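Local coordinates for amino acid ABC transporter, periplasmic amino acid-binding protein (Brucella ovis, PDB 4Z9N) that binds glutathione in the periplasm as a family 3 solute-binding protein, presumably delivering it to the membrane components of an ABC transporter, at the glutathione site and the interface of chains A and B. Residues are numbered along the deposited sequence; one frame, centred on the assembly and turned at random. Chains: chain A/B, Amino acid ABC transporter, periplasmic amino acid-binding protein.

Contact 1: the glutathione site. Residues chain A 26-27, 68-70, 73, 87-90, 95, 138, 141-143, 166, 183-184, 187, 211, 213. With GSH (glutathione), chain C.
Glutathione is almost wholly engulfed, with 496 of its 503 Å² of surface hidden in the ligand pocket of this binding protein. The tightest grip falls on the alpha-carboxylate of the gamma-glutamyl end. A:Arg73 and A:Arg95, both extended from CG to NE, present their guanidinium ends so that each NH1 meets O11 and each NH2 meets O12; A:Arg95 NH1 lies 2.8 Å from GSH O11 at 173° at H. The backbone N of A:Thr90 gives O11 a third bond. In the second shell, the A:Ala70 carbonyl receives A:Arg73 NE on a lone pair and, with A:Thr89 OG1 taking NH1, helps fix that guanidinium's rotation. The amine N1 donates to A:Asn88 O and to A:Thr90 OG1, and A:Asp184 OD2 lies 2.6 Å from GSH N1, a carboxylate that would suit a charged ammonium. A:Glu211 OE1 holds the hydroxyls of A:Thr90 and A:Thr142 with its anti and syn lone pairs respectively. Mid-ligand, both end nitrogens of A:Arg87 converge on the gamma-glutamyl carbonyl OE1, its guanidinium flanked by A:Arg73 CD and A:Asn26 ND2 and set in rotation by the straight bond of NE to A:Leu68 O. A:Asn26 ND2 (2.8 Å) and A:Asn88 ND2 share the cysteinyl carbonyl GSH O2, while A:Gln138 OE1 takes the GSH N3 amide on a lone pair at 2.9 Å. The thiol side is looser: GSH SG2 has contacts such as A:Ser187 CB at 3.5 Å, and a water bridges N2 to A:Asp184 OD2. At the glycyl carboxylate, A:Thr27 OG1 donates to O32, which also meets a water held by A:Ile166 N. Loops, including 87-90, and the starts of helices 73-78, 142-153 and 166-175 line the family's two-lobed cleft.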
loop_
_atom_site.group_PDB
_atom_site.type_symbol
_atom_site.label_atom_id
_atom_site.label_comp_id
_atom_site.label_asym_id
_atom_site.label_seq_id
_atom_site.Cartn_x
_atom_site.Cartn_y
_atom_site.Cartn_z
ATOM N N ASN A 26 7.135 -20.863 5.136
ATOM C CA ASN A 26 8.545 -21.223 4.951
ATOM C C ASN A 26 8.828 -22.678 5.357
ATOM O O ASN A 26 8.070 -23.268 6.114
ATOM C CB ASN A 26 9.410 -20.274 5.774
ATOM C CG ASN A 26 10.795 -20.128 5.227
ATOM O OD1 ASN A 26 11.628 -21.007 5.414
ATOM N ND2 ASN A 26 11.063 -18.996 4.567
ATOM N N THR A 27 9.928 -23.255 4.870
ATOM C CA THR A 27 10.352 -24.574 5.366
ATOM C C THR A 27 10.967 -24.488 6.768
ATOM O O THR A 27 10.986 -25.472 7.526
ATOM C CB THR A 27 11.374 -25.247 4.428
ATOM O OG1 THR A 27 12.533 -24.412 4.280
ATOM C CG2 THR A 27 10.741 -25.519 3.071
ATOM N N LEU A 68 7.034 -24.620 2.084
ATOM C CA LEU A 68 7.396 -24.495 0.669
ATOM C C LEU A 68 8.756 -23.856 0.495
ATOM O O LEU A 68 9.046 -22.837 1.127
ATOM C CB LEU A 68 6.354 -23.652 -0.068
ATOM C CG LEU A 68 4.919 -24.167 0.041
ATOM C CD1 LEU A 68 3.932 -23.072 -0.363
ATOM C CD2 LEU A 68 4.788 -25.410 -0.827
ATOM N N ASN A 69 9.582 -24.403 -0.391
ATOM C CA ASN A 69 10.856 -23.732 -0.640
ATOM C C ASN A 69 10.688 -22.633 -1.689
ATOM O O ASN A 69 9.594 -22.420 -2.217
ATOM C CB ASN A 69 11.949 -24.744 -1.043
ATOM C CG ASN A 69 11.681 -25.445 -2.365
ATOM O OD1 ASN A 69 11.057 -24.897 -3.276
ATOM N ND2 ASN A 69 12.192 -26.680 -2.482
ATOM N N ALA A 70 11.778 -21.956 -2.018
ATOM C CA ALA A 70 11.676 -20.781 -2.863
ATOM C C ALA A 70 11.206 -21.119 -4.272
ATOM O O ALA A 70 10.572 -20.281 -4.918
ATOM C CB ALA A 70 13.026 -20.039 -2.906
ATOM N N ARG A 73 7.013 -22.463 -4.133
ATOM C CA ARG A 73 6.008 -21.660 -3.435
ATOM C C ARG A 73 4.872 -21.128 -4.335
ATOM O O ARG A 73 3.702 -21.125 -3.934
ATOM C CB ARG A 73 6.683 -20.485 -2.718
ATOM C CG ARG A 73 7.528 -19.622 -3.624
ATOM C CD ARG A 73 8.182 -18.499 -2.856
ATOM N NE ARG A 73 9.440 -18.096 -3.483
ATOM C CZ ARG A 73 10.030 -16.919 -3.291
ATOM N NH1 ARG A 73 9.468 -16.013 -2.502
ATOM N NH2 ARG A 73 11.185 -16.655 -3.895
ATOM N N ARG A 87 4.910 -15.873 3.267
ATOM C CA ARG A 87 6.186 -16.572 3.305
ATOM C C ARG A 87 7.297 -15.694 2.753
ATOM O O ARG A 87 7.894 -16.014 1.734
ATOM C CB ARG A 87 6.069 -17.895 2.515
ATOM C CG ARG A 87 7.324 -18.800 2.517
ATOM C CD ARG A 87 7.576 -19.315 1.101
ATOM N NE ARG A 87 8.874 -19.956 0.933
ATOM C CZ ARG A 87 9.998 -19.282 0.714
ATOM N NH1 ARG A 87 9.978 -17.952 0.673
ATOM N NH2 ARG A 87 11.136 -19.932 0.539
ATOM N N ASN A 88 7.557 -14.588 3.439
ATOM C CA ASN A 88 8.652 -13.657 3.107
ATOM C C ASN A 88 8.846 -13.519 1.589
ATOM O O ASN A 88 9.967 -13.600 1.073
ATOM C CB ASN A 88 9.977 -14.059 3.832
ATOM C CG ASN A 88 10.375 -15.529 3.660
ATOM O OD1 ASN A 88 9.679 -16.448 4.113
ATOM N ND2 ASN A 88 11.544 -15.753 3.051
ATOM N N THR A 89 7.724 -13.326 0.888
ATOM C CA THR A 89 7.718 -13.320 -0.570
ATOM C C THR A 89 7.509 -11.921 -1.119
ATOM O O THR A 89 6.487 -11.299 -0.859
ATOM C CB THR A 89 6.634 -14.277 -1.125
ATOM O OG1 THR A 89 7.025 -15.625 -0.832
ATOM C CG2 THR A 89 6.457 -14.098 -2.644
ATOM N N THR A 90 8.480 -11.449 -1.901
ATOM C CA THR A 90 8.486 -10.064 -2.356
ATOM C C THR A 90 7.464 -9.823 -3.455
ATOM O O THR A 90 7.376 -10.592 -4.398
ATOM C CB THR A 90 9.871 -9.666 -2.869
ATOM O OG1 THR A 90 10.813 -9.827 -1.808
ATOM C CG2 THR A 90 9.879 -8.200 -3.339
ATOM N N ARG A 95 5.766 -10.808 -10.739
ATOM C CA ARG A 95 4.962 -11.749 -9.961
ATOM C C ARG A 95 3.489 -11.325 -9.915
ATOM O O ARG A 95 2.595 -12.151 -9.720
ATOM C CB ARG A 95 5.517 -11.889 -8.544
ATOM C CG ARG A 95 6.934 -12.460 -8.530
ATOM C CD ARG A 95 7.557 -12.405 -7.146
ATOM N NE ARG A 95 8.824 -13.133 -7.122
ATOM C CZ ARG A 95 9.578 -13.301 -6.038
ATOM N NH1 ARG A 95 9.220 -12.768 -4.879
ATOM N NH2 ARG A 95 10.711 -13.996 -6.117
ATOM N N GLN A 138 19.897 -18.378 -2.840
ATOM C CA GLN A 138 18.989 -19.414 -3.315
ATOM C C GLN A 138 18.452 -19.118 -4.696
ATOM O O GLN A 138 18.187 -17.971 -5.019
ATOM C CB GLN A 138 17.820 -19.600 -2.354
ATOM C CG GLN A 138 18.076 -20.680 -1.338
ATOM C CD GLN A 138 16.890 -20.901 -0.435
ATOM O OE1 GLN A 138 16.806 -20.313 0.637
ATOM N NE2 GLN A 138 15.967 -21.758 -0.860
ATOM N N THR A 141 14.735 -16.707 -6.510
ATOM C CA THR A 141 14.525 -15.545 -5.650
ATOM C C THR A 141 14.801 -14.231 -6.373
ATOM O O THR A 141 15.547 -14.189 -7.366
ATOM C CB THR A 141 15.443 -15.575 -4.394
ATOM O OG1 THR A 141 16.814 -15.628 -4.814
ATOM C CG2 THR A 141 15.129 -16.780 -3.514
ATOM N N THR A 142 14.202 -13.158 -5.871
ATOM C CA THR A 142 14.631 -11.814 -6.260
ATOM C C THR A 142 16.099 -11.618 -5.914
ATOM O O THR A 142 16.849 -10.923 -6.618
ATOM C CB THR A 142 13.800 -10.729 -5.543
ATOM O OG1 THR A 142 13.812 -10.989 -4.131
ATOM C CG2 THR A 142 12.370 -10.734 -6.057
ATOM N N THR A 143 16.494 -12.239 -4.810
ATOM C CA THR A 143 17.824 -12.082 -4.214
ATOM C C THR A 143 18.943 -12.362 -5.215
ATOM O O THR A 143 19.924 -11.621 -5.302
ATOM C CB THR A 143 17.959 -13.027 -3.007
ATOM O OG1 THR A 143 16.766 -12.929 -2.219
ATOM C CG2 THR A 143 19.217 -12.720 -2.141
ATOM N N ILE A 166 17.552 -24.163 1.681
ATOM C CA ILE A 166 18.122 -23.196 2.605
ATOM C C ILE A 166 19.126 -23.874 3.557
ATOM O O ILE A 166 20.135 -23.268 3.915
ATOM C CB ILE A 166 17.019 -22.424 3.392
ATOM C CG1 ILE A 166 17.637 -21.244 4.129
ATOM C CG2 ILE A 166 16.237 -23.330 4.347
ATOM C CD1 ILE A 166 16.625 -20.305 4.767
ATOM N N THR A 183 20.438 -12.479 1.491
ATOM C CA THR A 183 18.983 -12.608 1.438
ATOM C C THR A 183 18.405 -11.336 2.076
ATOM O O THR A 183 19.126 -10.363 2.319
ATOM C CB THR A 183 18.475 -13.884 2.161
ATOM O OG1 THR A 183 17.051 -14.000 2.019
ATOM C CG2 THR A 183 18.870 -13.886 3.649
ATOM N N ASP A 184 17.112 -11.345 2.340
ATOM C CA ASP A 184 16.465 -10.210 2.994
ATOM C C ASP A 184 17.033 -9.999 4.398
ATOM O O ASP A 184 17.338 -10.975 5.089
ATOM C CB ASP A 184 14.969 -10.448 3.049
ATOM C CG ASP A 184 14.380 -10.685 1.672
ATOM O OD1 ASP A 184 14.751 -9.927 0.742
ATOM O OD2 ASP A 184 13.584 -11.638 1.509
ATOM N N SER A 187 15.613 -11.885 7.237
ATOM C CA SER A 187 15.945 -13.308 7.127
ATOM C C SER A 187 17.359 -13.573 7.626
ATOM O O SER A 187 17.618 -14.608 8.233
ATOM C CB SER A 187 15.822 -13.799 5.682
ATOM O OG SER A 187 14.549 -13.468 5.158
ATOM N N GLU A 211 12.290 -4.990 -0.834
ATOM C CA GLU A 211 11.700 -6.323 -0.745
ATOM C C GLU A 211 10.434 -6.253 0.113
ATOM O O GLU A 211 10.451 -6.657 1.283
ATOM C CB GLU A 211 12.688 -7.346 -0.140
ATOM C CG GLU A 211 14.097 -7.395 -0.799
ATOM C CD GLU A 211 14.186 -8.217 -2.096
ATOM O OE1 GLU A 211 13.204 -8.905 -2.506
ATOM O OE2 GLU A 211 15.261 -8.158 -2.737
ATOM N N PHE A 213 7.443 -7.689 1.557
ATOM C CA PHE A 213 6.838 -9.021 1.699
ATOM C C PHE A 213 5.332 -8.932 1.514
ATOM O O PHE A 213 4.664 -8.194 2.250
ATOM C CB PHE A 213 7.119 -9.625 3.076
ATOM C CG PHE A 213 8.567 -9.955 3.343
ATOM C CD1 PHE A 213 9.536 -9.862 2.350
ATOM C CD2 PHE A 213 8.950 -10.369 4.606
ATOM C CE1 PHE A 213 10.874 -10.158 2.637
ATOM C CE2 PHE A 213 10.269 -10.675 4.906
ATOM C CZ PHE A 213 11.241 -10.578 3.911
HETATM N N1 GSH C . 12.005 -12.159 -0.506
HETATM C CA1 GSH C . 12.812 -12.921 -1.479
HETATM C C1 GSH C . 11.928 -13.436 -2.617
HETATM O O11 GSH C . 10.677 -13.287 -2.536
HETATM O O12 GSH C . 12.440 -13.999 -3.637
HETATM C CB1 GSH C . 13.487 -14.126 -0.818
HETATM C CG1 GSH C . 12.443 -15.151 -0.361
HETATM C CD1 GSH C . 13.136 -16.446 0.063
HETATM O OE1 GSH C . 12.790 -17.504 -0.351
HETATM N N2 GSH C . 14.225 -16.410 1.012
HETATM C CA2 GSH C . 14.856 -17.678 1.342
HETATM C C2 GSH C . 13.948 -18.647 2.091
HETATM O O2 GSH C . 13.002 -18.297 2.691
HETATM C CB2 GSH C . 16.122 -17.387 2.134
HETATM S SG2 GSH C . 15.799 -16.716 3.785
HETATM N N3 GSH C . 14.267 -20.056 2.035
HETATM C CA3 GSH C . 13.476 -21.044 2.721
HETATM C C3 GSH C . 13.234 -22.138 1.699
HETATM O O31 GSH C . 13.402 -21.880 0.475
HETATM O O32 GSH C . 12.869 -23.271 2.081
HETATM O O HOH W 1 13.709 -13.983 2.590
HETATM O O HOH W 2 14.800 -24.969 1.272
#

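Contact 2: the interface of chains A and B. Residues chain A 229-230, 271, 275, 281, 325-328; chain B 91-94, 96-97.
Two backbone stretches meet nearly head-on: B:Ile93 N points almost along the A:Pro326 C=O axis (163° at O, 3.2 Å from A:Pro326 O), and B:Ser94 N does the same to A:Arg328 O. The C-terminal carboxylate of A:Arg328 thus faces the first turn of helix 93-97, whose dipole may help stabilise its charge. B:Ser94 OG, in the crowded position between backbone N and carbonyl carbon (chi1 58°), adds a bond to a lone pair of A:Arg328 O at 2.9 Å, while a water links OXT to B:Thr92 and B:Ser94. The apolar centre is B:Ile93, with 136 Å² hidden. Its CG1, anti to the backbone N, lies over the five-membered ring of A:Trp230, 3.5 Å from the centroid, and CB covers the six-membered ring. CD1 meets A:Trp281 CZ2 tip to tip at 3.7 Å, whereas CG2 turns toward A:Ile271 and A:Val327. In the reverse sense, A:Ile325 lays CD1 over the face of the B:Trp91 six-membered ring, 3.8 Å from its centroid. B:Asp96 OD2 joins the two indoles: A:Trp230 NE1 donates from 2.9 Å and B:Trp91 NE1 from 3.0 Å, both meeting the carboxylate from above its plane. A:Arg229, bent at chi3, brings NH1 to the same oxygen in a salt bridge, though OD2 lies 35° out of the guanidinium plane. Three donors on one oxygen would be expected to favour the ionised acid. This patch is one part of a two-fold symmetric interface, repeated with the chains exchanged, whose biological role the structure alone does not show. It joins helices 222-240, 271-274 and 281-289 and the C-terminal tail of one chain to helix 93-97 and its preceding loop on the other.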
loop_
_atom_site.group_PDB
_atom_site.type_symbol
_atom_site.label_atom_id
_atom_site.label_comp_id
_atom_site.label_asym_id
_atom_site.label_seq_id
_atom_site.Cartn_x
_atom_site.Cartn_y
_atom_site.Cartn_z
ATOM N N ARG A 229 -6.652 -9.030 2.807
ATOM C CA ARG A 229 -6.271 -7.609 2.895
ATOM C C ARG A 229 -6.808 -6.965 4.170
ATOM O O ARG A 229 -6.095 -6.230 4.860
ATOM C CB ARG A 229 -6.787 -6.821 1.673
ATOM C CG ARG A 229 -6.636 -5.277 1.807
ATOM C CD ARG A 229 -7.183 -4.527 0.570
ATOM N NE ARG A 229 -6.853 -5.263 -0.641
ATOM C CZ ARG A 229 -7.723 -5.906 -1.407
ATOM N NH1 ARG A 229 -9.016 -5.870 -1.135
ATOM N NH2 ARG A 229 -7.294 -6.567 -2.467
ATOM N N TRP A 230 -8.064 -7.250 4.502
ATOM C CA TRP A 230 -8.651 -6.561 5.645
ATOM C C TRP A 230 -8.281 -7.194 6.988
ATOM O O TRP A 230 -8.344 -6.524 7.994
ATOM C CB TRP A 230 -10.181 -6.416 5.435
ATOM C CG TRP A 230 -10.333 -5.291 4.443
ATOM C CD1 TRP A 230 -10.585 -5.387 3.104
ATOM C CD2 TRP A 230 -10.075 -3.896 4.703
ATOM N NE1 TRP A 230 -10.536 -4.129 2.517
ATOM C CE2 TRP A 230 -10.245 -3.199 3.483
ATOM C CE3 TRP A 230 -9.752 -3.174 5.853
ATOM C CZ2 TRP A 230 -10.087 -1.809 3.383
ATOM C CZ3 TRP A 230 -9.606 -1.789 5.761
ATOM C CH2 TRP A 230 -9.767 -1.124 4.530
ATOM N N ILE A 271 -20.206 -4.051 8.333
ATOM C CA ILE A 271 -18.840 -4.115 7.810
ATOM C C ILE A 271 -18.361 -5.549 7.736
ATOM O O ILE A 271 -17.935 -6.012 6.684
ATOM C CB ILE A 271 -17.879 -3.270 8.653
ATOM C CG1 ILE A 271 -18.176 -1.794 8.411
ATOM C CG2 ILE A 271 -16.425 -3.613 8.328
ATOM C CD1 ILE A 271 -17.294 -0.876 9.201
ATOM N N LEU A 275 -18.027 -8.185 4.310
ATOM C CA LEU A 275 -16.725 -8.803 4.053
ATOM C C LEU A 275 -16.882 -10.323 3.947
ATOM O O LEU A 275 -15.980 -11.029 3.499
ATOM C CB LEU A 275 -15.744 -8.449 5.168
ATOM C CG LEU A 275 -14.285 -8.917 5.090
ATOM C CD1 LEU A 275 -13.585 -8.412 3.817
ATOM C CD2 LEU A 275 -13.526 -8.491 6.343
ATOM N N TRP A 281 -15.572 -9.800 13.650
ATOM C CA TRP A 281 -14.379 -10.388 13.039
ATOM C C TRP A 281 -13.066 -9.794 13.582
ATOM O O TRP A 281 -12.087 -10.526 13.751
ATOM C CB TRP A 281 -14.441 -10.244 11.509
ATOM C CG TRP A 281 -14.396 -8.817 11.021
ATOM C CD1 TRP A 281 -15.385 -7.875 11.124
ATOM C CD2 TRP A 281 -13.323 -8.198 10.312
ATOM N NE1 TRP A 281 -14.974 -6.694 10.551
ATOM C CE2 TRP A 281 -13.714 -6.869 10.035
ATOM C CE3 TRP A 281 -12.057 -8.634 9.895
ATOM C CZ2 TRP A 281 -12.881 -5.964 9.367
ATOM C CZ3 TRP A 281 -11.223 -7.724 9.226
ATOM C CH2 TRP A 281 -11.644 -6.406 8.971
ATOM N N ILE A 325 -5.532 1.050 6.341
ATOM C CA ILE A 325 -6.593 1.685 5.548
ATOM C C ILE A 325 -7.841 1.687 6.420
ATOM O O ILE A 325 -8.058 0.726 7.144
ATOM C CB ILE A 325 -6.774 0.931 4.219
ATOM C CG1 ILE A 325 -5.450 0.914 3.466
ATOM C CG2 ILE A 325 -7.883 1.546 3.331
ATOM C CD1 ILE A 325 -5.384 -0.131 2.352
ATOM N N PRO A 326 -8.653 2.766 6.379
ATOM C CA PRO A 326 -9.727 2.898 7.372
ATOM C C PRO A 326 -10.855 1.879 7.238
ATOM O O PRO A 326 -11.339 1.577 6.137
ATOM C CB PRO A 326 -10.267 4.325 7.133
ATOM C CG PRO A 326 -9.845 4.661 5.739
ATOM C CD PRO A 326 -8.492 3.998 5.584
ATOM N N VAL A 327 -11.288 1.388 8.391
ATOM C CA VAL A 327 -12.430 0.491 8.483
ATOM C C VAL A 327 -13.647 1.388 8.674
ATOM O O VAL A 327 -14.051 1.690 9.800
ATOM C CB VAL A 327 -12.224 -0.517 9.607
ATOM C CG1 VAL A 327 -13.410 -1.442 9.742
ATOM C CG2 VAL A 327 -10.958 -1.321 9.288
ATOM N N ARG A 328 -14.204 1.800 7.534
ATOM C CA ARG A 328 -15.137 2.922 7.397
ATOM C C ARG A 328 -16.105 2.597 6.262
ATOM O O ARG A 328 -15.818 1.665 5.481
ATOM C CB ARG A 328 -14.360 4.228 7.099
ATOM C CG ARG A 328 -15.162 5.404 6.501
ATOM C CD ARG A 328 -15.736 6.338 7.570
ATOM N NE ARG A 328 -16.941 5.795 8.190
ATOM C CZ ARG A 328 -17.530 6.304 9.269
ATOM N NH1 ARG A 328 -18.617 5.713 9.760
ATOM N NH2 ARG A 328 -17.037 7.386 9.864
ATOM O OXT ARG A 328 -17.158 3.246 6.094
ATOM N N TRP B 91 -10.219 5.216 -0.095
ATOM C CA TRP B 91 -10.257 3.758 0.063
ATOM C C TRP B 91 -10.731 3.405 1.472
ATOM O O TRP B 91 -10.065 3.746 2.452
ATOM C CB TRP B 91 -8.862 3.181 -0.172
ATOM C CG TRP B 91 -8.740 1.679 -0.273
ATOM C CD1 TRP B 91 -9.651 0.709 0.088
ATOM C CD2 TRP B 91 -7.610 0.998 -0.786
ATOM N NE1 TRP B 91 -9.137 -0.549 -0.201
ATOM C CE2 TRP B 91 -7.875 -0.384 -0.722
ATOM C CE3 TRP B 91 -6.380 1.429 -1.298
ATOM C CZ2 TRP B 91 -6.960 -1.330 -1.162
ATOM C CZ3 TRP B 91 -5.476 0.491 -1.726
ATOM C CH2 TRP B 91 -5.773 -0.875 -1.670
ATOM N N THR B 92 -11.876 2.735 1.572
ATOM C CA THR B 92 -12.396 2.253 2.856
ATOM C C THR B 92 -12.817 0.814 2.695
ATOM O O THR B 92 -13.046 0.356 1.570
ATOM C CB THR B 92 -13.629 3.043 3.330
ATOM O OG1 THR B 92 -14.750 2.703 2.487
ATOM C CG2 THR B 92 -13.367 4.560 3.235
ATOM N N ILE B 93 -12.985 0.098 3.801
ATOM C CA ILE B 93 -13.362 -1.301 3.652
ATOM C C ILE B 93 -14.730 -1.471 2.956
ATOM O O ILE B 93 -14.885 -2.360 2.127
ATOM C CB ILE B 93 -13.332 -2.045 5.008
ATOM C CG1 ILE B 93 -13.531 -3.548 4.791
ATOM C CG2 ILE B 93 -14.389 -1.519 5.997
ATOM C CD1 ILE B 93 -13.295 -4.362 6.059
ATOM N N SER B 94 -15.701 -0.620 3.274
ATOM C CA SER B 94 -17.036 -0.788 2.710
ATOM C C SER B 94 -17.023 -0.543 1.199
ATOM O O SER B 94 -17.754 -1.195 0.452
ATOM C CB SER B 94 -18.046 0.134 3.402
ATOM O OG SER B 94 -17.688 1.504 3.299
ATOM N N ASP B 96 -14.536 -1.276 -0.608
ATOM C CA ASP B 96 -13.722 -2.384 -1.126
ATOM C C ASP B 96 -14.540 -3.682 -1.189
ATOM O O ASP B 96 -14.292 -4.562 -2.021
ATOM C CB ASP B 96 -12.485 -2.565 -0.220
ATOM C CG ASP B 96 -11.279 -3.189 -0.928
ATOM O OD1 ASP B 96 -11.315 -3.490 -2.146
ATOM O OD2 ASP B 96 -10.241 -3.328 -0.231
ATOM N N THR B 97 -15.538 -3.799 -0.319
ATOM C CA THR B 97 -16.240 -5.073 -0.163
ATOM C C THR B 97 -17.666 -5.097 -0.693
ATOM O O THR B 97 -18.180 -6.157 -1.020
ATOM C CB THR B 97 -16.336 -5.479 1.313
ATOM O OG1 THR B 97 -17.018 -4.449 2.041
ATOM C CG2 THR B 97 -14.948 -5.675 1.886
HETATM O O HOH W 3 -16.917 4.138 3.316
HETATM O O HOH W 4 -17.219 -4.111 4.674
#

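About 28 Å separates the C-alpha centres of contact 1 and contact 2, yet the same short segment serves both. Within each chain, residue 90 and helix 93-97 take part in glutathione binding through A:Thr90 and A:Arg95, while in the partner copy residues 91-94, 96 and 97 supply one side of contact 2. By the two-fold symmetry, the segment lining each pocket is therefore also pressed against the C-terminal tail of the other subunit. Such continuity could let packing of the two copies, if it persists in solution, steady the pocket wall, or let ligand binding influence the interface, although the structure alone does not demonstrate coupling.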